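Local coordinates for ethylbenzene dehydrogenase alpha-subunit (Aromatoleum aromaticum, PDB 2IVF), which belongs to the molybdopterin oxidoreductase family and carries a molybdenum atom, two pterin guanine dinucleotide cofactors and an iron/sulfur cluster, at residues P835-D840 / L935-P940; K563-P568 / N896-C901; M488-V493 / D504-M509. All blocks are in the same frame, centred on the assembly; numbering follows the deposited sequence.

Contact 1 of 3, residues P835-D840 / L935-P940; sequences PMVGGD and LLIGMP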
loop_
_atom_site.group_PDB
_atom_site.type_symbol
_atom_site.label_atom_id
_atom_site.label_comp_id
_atom_site.label_asym_id
_atom_site.label_seq_id
_atom_site.Cartn_x
_atom_site.Cartn_y
_atom_site.Cartn_z
ATOM N N PRO A 835 -2.923 -14.774 25.410
ATOM C CA PRO A 835 -3.409 -16.130 25.609
ATOM C C PRO A 835 -2.919 -17.069 24.498
ATOM O O PRO A 835 -2.615 -16.613 23.408
ATOM C CB PRO A 835 -4.905 -15.943 25.535
ATOM C CG PRO A 835 -5.117 -14.610 26.092
ATOM C CD PRO A 835 -4.037 -13.811 25.430
ATOM N N MET A 836 -2.783 -18.344 24.808
ATOM C CA MET A 836 -2.289 -19.340 23.854
ATOM C C MET A 836 -3.408 -19.754 22.901
ATOM O O MET A 836 -3.794 -20.906 22.798
ATOM C CB MET A 836 -1.675 -20.544 24.605
ATOM C CG MET A 836 -0.269 -20.171 25.173
ATOM S SD MET A 836 0.505 -21.530 26.051
ATOM C CE MET A 836 1.272 -22.340 24.636
ATOM N N VAL A 837 -3.940 -18.757 22.199
ATOM C CA VAL A 837 -4.958 -18.978 21.186
ATOM C C VAL A 837 -4.362 -19.836 20.064
ATOM O O VAL A 837 -3.337 -19.469 19.486
ATOM C CB VAL A 837 -5.435 -17.660 20.564
ATOM C CG1 VAL A 837 -6.604 -17.910 19.589
ATOM C CG2 VAL A 837 -5.774 -16.575 21.661
ATOM N N GLY A 838 -5.040 -20.943 19.741
ATOM C CA GLY A 838 -4.576 -21.880 18.741
ATOM C C GLY A 838 -3.849 -23.080 19.317
ATOM O O GLY A 838 -3.593 -24.039 18.602
ATOM N N GLY A 839 -3.472 -23.018 20.582
ATOM C CA GLY A 839 -2.809 -24.161 21.245
ATOM C C GLY A 839 -1.357 -23.815 21.462
ATOM O O GLY A 839 -0.930 -22.690 21.237
ATOM N N ASP A 840 -0.592 -24.791 21.906
ATOM C CA ASP A 840 0.769 -24.566 22.264
ATOM C C ASP A 840 1.645 -24.782 21.048
ATOM O O ASP A 840 2.140 -25.894 20.794
ATOM C CB ASP A 840 1.169 -25.526 23.382
ATOM C CG ASP A 840 2.565 -25.234 23.893
ATOM O OD1 ASP A 840 3.137 -24.211 23.464
ATOM O OD2 ASP A 840 3.084 -26.029 24.673
ATOM N N LEU A 935 -7.059 -19.487 10.779
ATOM C CA LEU A 935 -6.576 -20.037 12.075
ATOM C C LEU A 935 -6.563 -19.037 13.243
ATOM O O LEU A 935 -6.031 -19.342 14.312
ATOM C CB LEU A 935 -5.209 -20.717 11.907
ATOM C CG LEU A 935 -4.136 -20.006 11.083
ATOM C CD1 LEU A 935 -3.646 -18.824 11.894
ATOM C CD2 LEU A 935 -3.042 -20.957 10.768
ATOM N N LEU A 936 -7.212 -17.887 13.048
ATOM C CA LEU A 936 -7.018 -16.727 13.942
ATOM C C LEU A 936 -8.027 -16.595 15.057
ATOM O O LEU A 936 -7.738 -15.921 16.029
ATOM C CB LEU A 936 -6.883 -15.432 13.156
ATOM C CG LEU A 936 -5.660 -15.298 12.219
ATOM C CD1 LEU A 936 -5.748 -13.916 11.511
ATOM C CD2 LEU A 936 -4.227 -15.456 12.918
ATOM N N ILE A 937 -9.141 -17.322 14.931
ATOM C CA ILE A 937 -10.119 -17.610 15.989
ATOM C C ILE A 937 -10.938 -16.446 16.443
ATOM O O ILE A 937 -12.146 -16.581 16.538
ATOM C CB ILE A 937 -9.480 -18.278 17.237
ATOM C CG1 ILE A 937 -8.690 -19.547 16.865
ATOM C CG2 ILE A 937 -10.548 -18.588 18.277
ATOM C CD1 ILE A 937 -9.331 -20.349 15.862
ATOM N N GLY A 938 -10.277 -15.364 16.839
ATOM C CA GLY A 938 -10.927 -14.119 17.194
ATOM C C GLY A 938 -11.461 -14.104 18.604
ATOM O O GLY A 938 -12.531 -13.567 18.853
ATOM N N MET A 939 -10.730 -14.697 19.527
ATOM C CA MET A 939 -11.189 -14.799 20.907
ATOM C C MET A 939 -11.497 -13.399 21.433
ATOM O O MET A 939 -10.601 -12.581 21.502
ATOM C CB MET A 939 -10.096 -15.431 21.781
ATOM C CG MET A 939 -9.712 -16.849 21.433
ATOM S SD MET A 939 -11.071 -18.032 21.684
ATOM C CE MET A 939 -11.169 -18.145 23.477
ATOM N N PRO A 940 -12.771 -13.095 21.759
ATOM C CA PRO A 940 -13.048 -11.784 22.299
ATOM C C PRO A 940 -12.685 -11.714 23.761
ATOM O O PRO A 940 -12.878 -12.688 24.486
ATOM C CB PRO A 940 -14.565 -11.636 22.124
ATOM C CG PRO A 940 -15.006 -12.771 21.317
ATOM C CD PRO A 940 -14.010 -13.855 21.562
#
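Val-837 and Ile-937 mark the closest approach of two loops, neither of them helix or strand, with their CA atoms 7.5 Å apart. The first loop presents its valine from a type II beta turn running from Met-836 to Gly-839 and closed by Gly-839 N to Met-836 O at 3.1 Å. Gly-838, at the third place of the turn, has a positive phi of 98°. Across from it, Ile-937 sits at the centre of a tight reversal that fits a classic gamma turn, in which Gly-938 N bonds to Leu-936 O at 2.7 Å. The reversal turns Ile-937 toward the valine and Leu-936 away from it, so that the leucine side chain faces the bound phosphoric acid 4-(2-amino-4-oxo-3,4,5,6,-tetrahydro-pteridin-6-yl)-2-hydroxy-3,4-dimercapto-but-3-en-yl ester guanylate ester (MD1) instead. The side-chain packing is apolar and rests on one side chain of the first loop. CG1 of Val-837, placed anti to its backbone nitrogen (chi1 -175°), touches two partners at once, 3.7 Å from CB of Ile-937 and 3.8 Å from CG of Met-939. The same methyl, Val-837 CG1, also approaches the backbone atom Leu-936 O at 4.2 Å. The other branch, Val-837 CG2, reaches Met-939 CG more loosely at 4.0 Å. In both pairs the side chains run past one another in opposite directions. All the touching residues are buried. Strand 969-975 backs the valine through Val-969 and through a backbone bond with Arg-970, while helix 557-560 lies against the second loop, with Leu-559 on Ile-937 and Trp-560 on Met-939.

Contact 2 of 3, residues K563-P568 / N896-C901; sequences KAWTDP and NDFADC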
loop_
_atom_site.group_PDB
_atom_site.type_symbol
_atom_site.label_atom_id
_atom_site.label_comp_id
_atom_site.label_asym_id
_atom_site.label_seq_id
_atom_site.Cartn_x
_atom_site.Cartn_y
_atom_site.Cartn_z
ATOM N N LYS A 563 -11.449 -22.721 26.999
ATOM C CA LYS A 563 -10.652 -22.158 28.089
ATOM C C LYS A 563 -9.153 -22.238 27.814
ATOM O O LYS A 563 -8.390 -21.445 28.341
ATOM C CB LYS A 563 -10.980 -22.865 29.401
ATOM C CG LYS A 563 -12.371 -22.529 29.888
ATOM C CD LYS A 563 -12.768 -23.302 31.133
ATOM C CE LYS A 563 -14.291 -23.292 31.243
ATOM N NZ LYS A 563 -14.796 -23.597 32.607
ATOM N N ALA A 564 -8.735 -23.174 26.964
ATOM C CA ALA A 564 -7.319 -23.296 26.587
ATOM C C ALA A 564 -6.835 -22.055 25.859
ATOM O O ALA A 564 -5.632 -21.716 25.924
ATOM C CB ALA A 564 -7.090 -24.570 25.715
ATOM N N TRP A 565 -7.756 -21.355 25.196
ATOM C CA TRP A 565 -7.422 -20.188 24.396
ATOM C C TRP A 565 -7.823 -18.888 25.074
ATOM O O TRP A 565 -7.837 -17.889 24.454
ATOM C CB TRP A 565 -8.124 -20.251 23.036
ATOM C CG TRP A 565 -7.798 -21.480 22.248
ATOM C CD1 TRP A 565 -6.733 -22.330 22.439
ATOM C CD2 TRP A 565 -8.511 -21.977 21.128
ATOM N NE1 TRP A 565 -6.754 -23.328 21.499
ATOM C CE2 TRP A 565 -7.840 -23.134 20.681
ATOM C CE3 TRP A 565 -9.682 -21.574 20.463
ATOM C CZ2 TRP A 565 -8.323 -23.905 19.619
ATOM C CZ3 TRP A 565 -10.142 -22.326 19.404
ATOM C CH2 TRP A 565 -9.448 -23.468 18.979
ATOM N N THR A 566 -8.166 -18.955 26.355
ATOM C CA THR A 566 -8.639 -17.825 27.144
ATOM C C THR A 566 -7.517 -17.388 28.081
ATOM O O THR A 566 -6.682 -18.181 28.485
ATOM C CB THR A 566 -9.874 -18.294 28.020
ATOM O OG1 THR A 566 -10.924 -18.777 27.163
ATOM C CG2 THR A 566 -10.446 -17.166 28.879
ATOM N N ASP A 567 -7.490 -16.119 28.447
ATOM C CA ASP A 567 -6.559 -15.628 29.494
ATOM C C ASP A 567 -6.738 -16.485 30.757
ATOM O O ASP A 567 -7.838 -16.528 31.311
ATOM C CB ASP A 567 -6.902 -14.147 29.753
ATOM C CG ASP A 567 -6.221 -13.553 30.973
ATOM O OD1 ASP A 567 -5.184 -14.088 31.404
ATOM O OD2 ASP A 567 -6.734 -12.495 31.469
ATOM N N PRO A 568 -5.674 -17.173 31.214
ATOM C CA PRO A 568 -5.775 -18.047 32.379
ATOM C C PRO A 568 -6.043 -17.362 33.708
ATOM O O PRO A 568 -6.339 -18.046 34.681
ATOM C CB PRO A 568 -4.419 -18.752 32.449
ATOM C CG PRO A 568 -3.540 -18.108 31.461
ATOM C CD PRO A 568 -4.311 -17.155 30.637
ATOM N N ASN A 896 -2.348 -24.552 13.405
ATOM C CA ASN A 896 -2.447 -24.665 14.831
ATOM C C ASN A 896 -3.521 -25.669 15.144
ATOM O O ASN A 896 -3.853 -26.487 14.277
ATOM C CB ASN A 896 -2.668 -23.305 15.486
ATOM C CG ASN A 896 -3.934 -22.571 15.019
ATOM O OD1 ASN A 896 -4.867 -23.149 14.486
ATOM N ND2 ASN A 896 -3.955 -21.275 15.238
ATOM N N ASP A 897 -4.034 -25.658 16.361
ATOM C CA ASP A 897 -5.015 -26.655 16.739
ATOM C C ASP A 897 -6.343 -26.525 16.007
ATOM O O ASP A 897 -7.147 -27.455 16.026
ATOM C CB ASP A 897 -5.205 -26.672 18.265
ATOM C CG ASP A 897 -4.016 -27.268 18.989
ATOM O OD1 ASP A 897 -3.049 -27.716 18.293
ATOM O OD2 ASP A 897 -4.009 -27.236 20.251
ATOM N N PHE A 898 -6.563 -25.419 15.325
ATOM C CA PHE A 898 -7.833 -25.162 14.678
ATOM C C PHE A 898 -7.834 -25.393 13.179
ATOM O O PHE A 898 -8.764 -25.983 12.672
ATOM C CB PHE A 898 -8.301 -23.750 14.976
ATOM C CG PHE A 898 -9.616 -23.445 14.388
ATOM C CD1 PHE A 898 -10.775 -23.951 14.936
ATOM C CD2 PHE A 898 -9.704 -22.655 13.249
ATOM C CE1 PHE A 898 -12.023 -23.669 14.366
ATOM C CE2 PHE A 898 -10.951 -22.365 12.666
ATOM C CZ PHE A 898 -12.107 -22.875 13.222
ATOM N N ALA A 899 -6.803 -24.933 12.472
ATOM C CA ALA A 899 -6.809 -25.028 11.017
ATOM C C ALA A 899 -5.417 -24.807 10.470
ATOM O O ALA A 899 -4.462 -24.734 11.217
ATOM C CB ALA A 899 -7.796 -23.997 10.421
ATOM N N ASP A 900 -5.316 -24.758 9.154
ATOM C CA ASP A 900 -4.027 -24.594 8.500
ATOM C C ASP A 900 -4.173 -23.871 7.196
ATOM O O ASP A 900 -5.267 -23.798 6.640
ATOM C CB ASP A 900 -3.370 -25.944 8.235
ATOM C CG ASP A 900 -4.120 -26.782 7.180
ATOM O OD1 ASP A 900 -5.319 -27.085 7.385
ATOM O OD2 ASP A 900 -3.509 -27.140 6.147
ATOM N N CYS A 901 -3.049 -23.382 6.685
ATOM C CA CYS A 901 -3.043 -22.752 5.387
ATOM C C CYS A 901 -1.662 -22.897 4.795
ATOM O O CYS A 901 -0.744 -23.327 5.486
ATOM C CB CYS A 901 -3.415 -21.314 5.518
ATOM S SG CYS A 901 -2.199 -20.318 6.415
HETATM O O HOH W 1 -5.605 -25.753 21.747
#
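Trp-565 rests against Asp-897 and Phe-898 in an Asx turn, which forms the bend between the antiparallel strands 891-895 and 900-908 of the dinucleotide-binding domain, a member of the double-psi beta-barrel clan. Along the first segment, Lys-563 and Ala-564 make a short 3-10 turn, and the Lys-563 carbonyl O accepts a bond from Thr-566 N at 3.2 Å. Next comes Trp-565, whose CG stands opposite its own carbonyl carbon and beside the backbone nitrogen (chi1 -57°), a setting that directs the indole at the hairpin. The benzo end of the indole does the touching: CZ2 of Trp-565 meets Asp-897 CB at the ring edge, 4.4 Å away, and CH2 lies 4.2 Å from Phe-898 CB. The two aromatic side chains cross nearly at right angles, and the Phe-898 side chain also touches Lys-619 and Met-620 of helix 617-625. Further on, Thr-566 OG1 bonds back to the carbonyl of Asn-562, and Asp-567 forms a salt bridge with Lys-832. On the hairpin, Asn-896 OD1 fixes the bend, accepting Phe-898 N at 3.0 Å from above the carbonyl plane and, weakly, Ala-899 N. The polar edge of the indole reaches the hairpin through one water, which accepts from Trp-565 NE1 at 2.7 Å and donates to Asp-897 OD2 at 2.6 Å.

Contact 3 of 3, residues M488-V493 / D504-M509; sequences MVYLGV and DELHQM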
loop_
_atom_site.group_PDB
_atom_site.type_symbol
_atom_site.label_atom_id
_atom_site.label_comp_id
_atom_site.label_asym_id
_atom_site.label_seq_id
_atom_site.Cartn_x
_atom_site.Cartn_y
_atom_site.Cartn_z
ATOM N N MET A 488 -22.714 10.889 6.551
ATOM C CA MET A 488 -23.237 9.541 6.429
ATOM C C MET A 488 -24.381 9.275 7.382
ATOM O O MET A 488 -25.432 8.730 6.962
ATOM C CB MET A 488 -22.123 8.541 6.666
ATOM C CG MET A 488 -21.186 8.502 5.538
ATOM S SD MET A 488 -19.853 7.370 5.876
ATOM C CE MET A 488 -18.630 8.436 6.634
ATOM N N VAL A 489 -24.248 9.653 8.655
ATOM C CA VAL A 489 -25.318 9.244 9.587
ATOM C C VAL A 489 -26.600 10.029 9.401
ATOM O O VAL A 489 -27.652 9.455 9.540
ATOM C CB VAL A 489 -24.891 9.172 11.070
ATOM C CG1 VAL A 489 -23.536 8.443 11.205
ATOM C CG2 VAL A 489 -24.828 10.538 11.657
ATOM N N TYR A 490 -26.563 11.314 9.069
ATOM C CA TYR A 490 -27.829 12.032 8.768
ATOM C C TYR A 490 -28.466 11.552 7.463
ATOM O O TYR A 490 -29.707 11.400 7.363
ATOM C CB TYR A 490 -27.642 13.549 8.716
ATOM C CG TYR A 490 -27.420 14.191 10.055
ATOM C CD1 TYR A 490 -28.491 14.614 10.826
ATOM C CD2 TYR A 490 -26.146 14.399 10.541
ATOM C CE1 TYR A 490 -28.284 15.211 12.063
ATOM C CE2 TYR A 490 -25.930 14.962 11.765
ATOM C CZ TYR A 490 -26.981 15.382 12.513
ATOM O OH TYR A 490 -26.784 15.958 13.746
ATOM N N LEU A 491 -27.640 11.312 6.456
ATOM C CA LEU A 491 -28.139 10.716 5.227
ATOM C C LEU A 491 -28.813 9.381 5.536
ATOM O O LEU A 491 -29.828 9.043 4.948
ATOM C CB LEU A 491 -27.019 10.527 4.230
ATOM C CG LEU A 491 -27.432 9.970 2.883
ATOM C CD1 LEU A 491 -28.358 10.924 2.193
ATOM C CD2 LEU A 491 -26.177 9.710 2.029
ATOM N N GLY A 492 -28.256 8.657 6.485
ATOM C CA GLY A 492 -28.762 7.375 6.852
ATOM C C GLY A 492 -30.087 7.373 7.568
ATOM O O GLY A 492 -30.831 6.400 7.448
ATOM N N VAL A 493 -30.407 8.445 8.303
ATOM C CA VAL A 493 -31.623 8.433 9.148
ATOM C C VAL A 493 -32.659 9.475 8.861
ATOM O O VAL A 493 -33.810 9.291 9.250
ATOM C CB VAL A 493 -31.300 8.487 10.656
ATOM C CG1 VAL A 493 -30.410 7.263 11.030
ATOM C CG2 VAL A 493 -30.620 9.796 11.040
ATOM N N ASP A 504 -34.279 18.444 12.385
ATOM C CA ASP A 504 -34.994 19.007 13.537
ATOM C C ASP A 504 -35.311 18.022 14.647
ATOM O O ASP A 504 -35.046 18.312 15.821
ATOM C CB ASP A 504 -36.275 19.675 13.084
ATOM C CG ASP A 504 -36.017 20.948 12.341
ATOM O OD1 ASP A 504 -34.835 21.327 12.185
ATOM O OD2 ASP A 504 -36.997 21.569 11.916
ATOM N N GLU A 505 -35.894 16.881 14.287
ATOM C CA GLU A 505 -36.244 15.858 15.269
ATOM C C GLU A 505 -35.006 15.334 16.001
ATOM O O GLU A 505 -35.024 15.123 17.214
ATOM C CB GLU A 505 -36.956 14.676 14.602
ATOM C CG GLU A 505 -38.394 14.945 14.257
ATOM C CD GLU A 505 -39.248 13.689 14.318
ATOM O OE1 GLU A 505 -38.853 12.666 13.702
ATOM O OE2 GLU A 505 -40.304 13.730 14.997
ATOM N N LEU A 506 -33.941 15.098 15.248
ATOM C CA LEU A 506 -32.712 14.591 15.829
ATOM C C LEU A 506 -32.121 15.632 16.758
ATOM O O LEU A 506 -31.644 15.301 17.838
ATOM C CB LEU A 506 -31.697 14.261 14.743
ATOM C CG LEU A 506 -31.890 12.982 13.936
ATOM C CD1 LEU A 506 -31.367 13.204 12.496
ATOM C CD2 LEU A 506 -31.159 11.817 14.619
ATOM N N HIS A 507 -32.149 16.890 16.324
ATOM C CA HIS A 507 -31.567 17.973 17.096
ATOM C C HIS A 507 -32.394 18.243 18.365
ATOM O O HIS A 507 -31.820 18.539 19.399
ATOM C CB HIS A 507 -31.355 19.238 16.227
ATOM C CG HIS A 507 -30.053 19.251 15.460
ATOM N ND1 HIS A 507 -29.407 18.102 15.042
ATOM C CD2 HIS A 507 -29.276 20.284 15.036
ATOM C CE1 HIS A 507 -28.302 18.426 14.386
ATOM N NE2 HIS A 507 -28.190 19.743 14.379
ATOM N N GLN A 508 -33.720 18.083 18.308
ATOM C CA GLN A 508 -34.548 18.197 19.522
ATOM C C GLN A 508 -34.464 16.974 20.455
ATOM O O GLN A 508 -34.554 17.112 21.665
ATOM C CB GLN A 508 -36.010 18.510 19.172
ATOM C CG GLN A 508 -36.751 17.415 18.430
ATOM C CD GLN A 508 -38.160 17.834 18.022
ATOM O OE1 GLN A 508 -38.738 18.748 18.606
ATOM N NE2 GLN A 508 -38.716 17.164 17.015
ATOM N N MET A 509 -34.280 15.788 19.884
ATOM C CA MET A 509 -34.020 14.564 20.646
ATOM C C MET A 509 -32.682 14.691 21.405
ATOM O O MET A 509 -32.578 14.344 22.582
ATOM C CB MET A 509 -34.003 13.370 19.669
ATOM C CG MET A 509 -33.812 11.958 20.252
ATOM S SD MET A 509 -33.635 10.692 18.938
ATOM C CE MET A 509 -33.483 9.188 19.914
#
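The hydroxyl of Tyr-490 lies at the edge of the His-507 imidazole and in its plane, while its hydrogen-bond partner is Thr-775 OG1, outside both helices. As modelled, Tyr-490 OH is 3.0 Å from His-507 CE1, a close carbon-to-oxygen approach, and ND1 of the same histidine stands farther off at 3.6 Å. The two rings meet rim to rim, neither over the face of the other, with planes at 67° and centroids 5.9 Å apart. Tyr-490 leaves its helix along the flank of the contact, and only the outer part of the ring comes close to the histidine. These residues belong to two successive helices joined by a ten-residue loop: helix 486-493 ends, and after the loop helix 504-520 sets off at a steep angle. Between the short segments the axes come no nearer than 11.9 Å at 114°, so side chains span the gap. Leu-506 bridges to both residues of the first helix, its CD1 lying 3.6 Å from Tyr-490 CD1 and 3.8 Å from Val-493 CG2. Tyrosine and leucine pass each other in opposite directions. Val-493 is the last residue of its helix, and its CG2 sits between the backbone nitrogen and the carbonyl carbon, from where it also comes within 4.1 Å of Leu-506 CD2. Phe-204 and Tyr-208 of helix 197-210 pack on the same valine, and Ile-746 of helix 736-749 touches Tyr-490.

Contacts 1 and 2 form one neighbourhood, their centres 4 Å apart, and their segments alternate along the chain: 563-568, 835-840, 896-901, 935-940. They are joined directly by probable hydrogen bonds from Asp-897 N to Gly-838 O and from Asn-896 ND2 to Leu-935 O. Contact 2 brings a loop of the molybdopterin oxidoreductase region against the dinucleotide-binding domain, and contact 1 adjoins it, with Leu-936 touching MD1. Contact 3 closes earlier in the sequence and lies on the opposite side of the chain's centre, about 40 Å from contact 1 and 44 Å from contact 2, centre to centre. It joins two successive helices and is a local pairing remote from that interface.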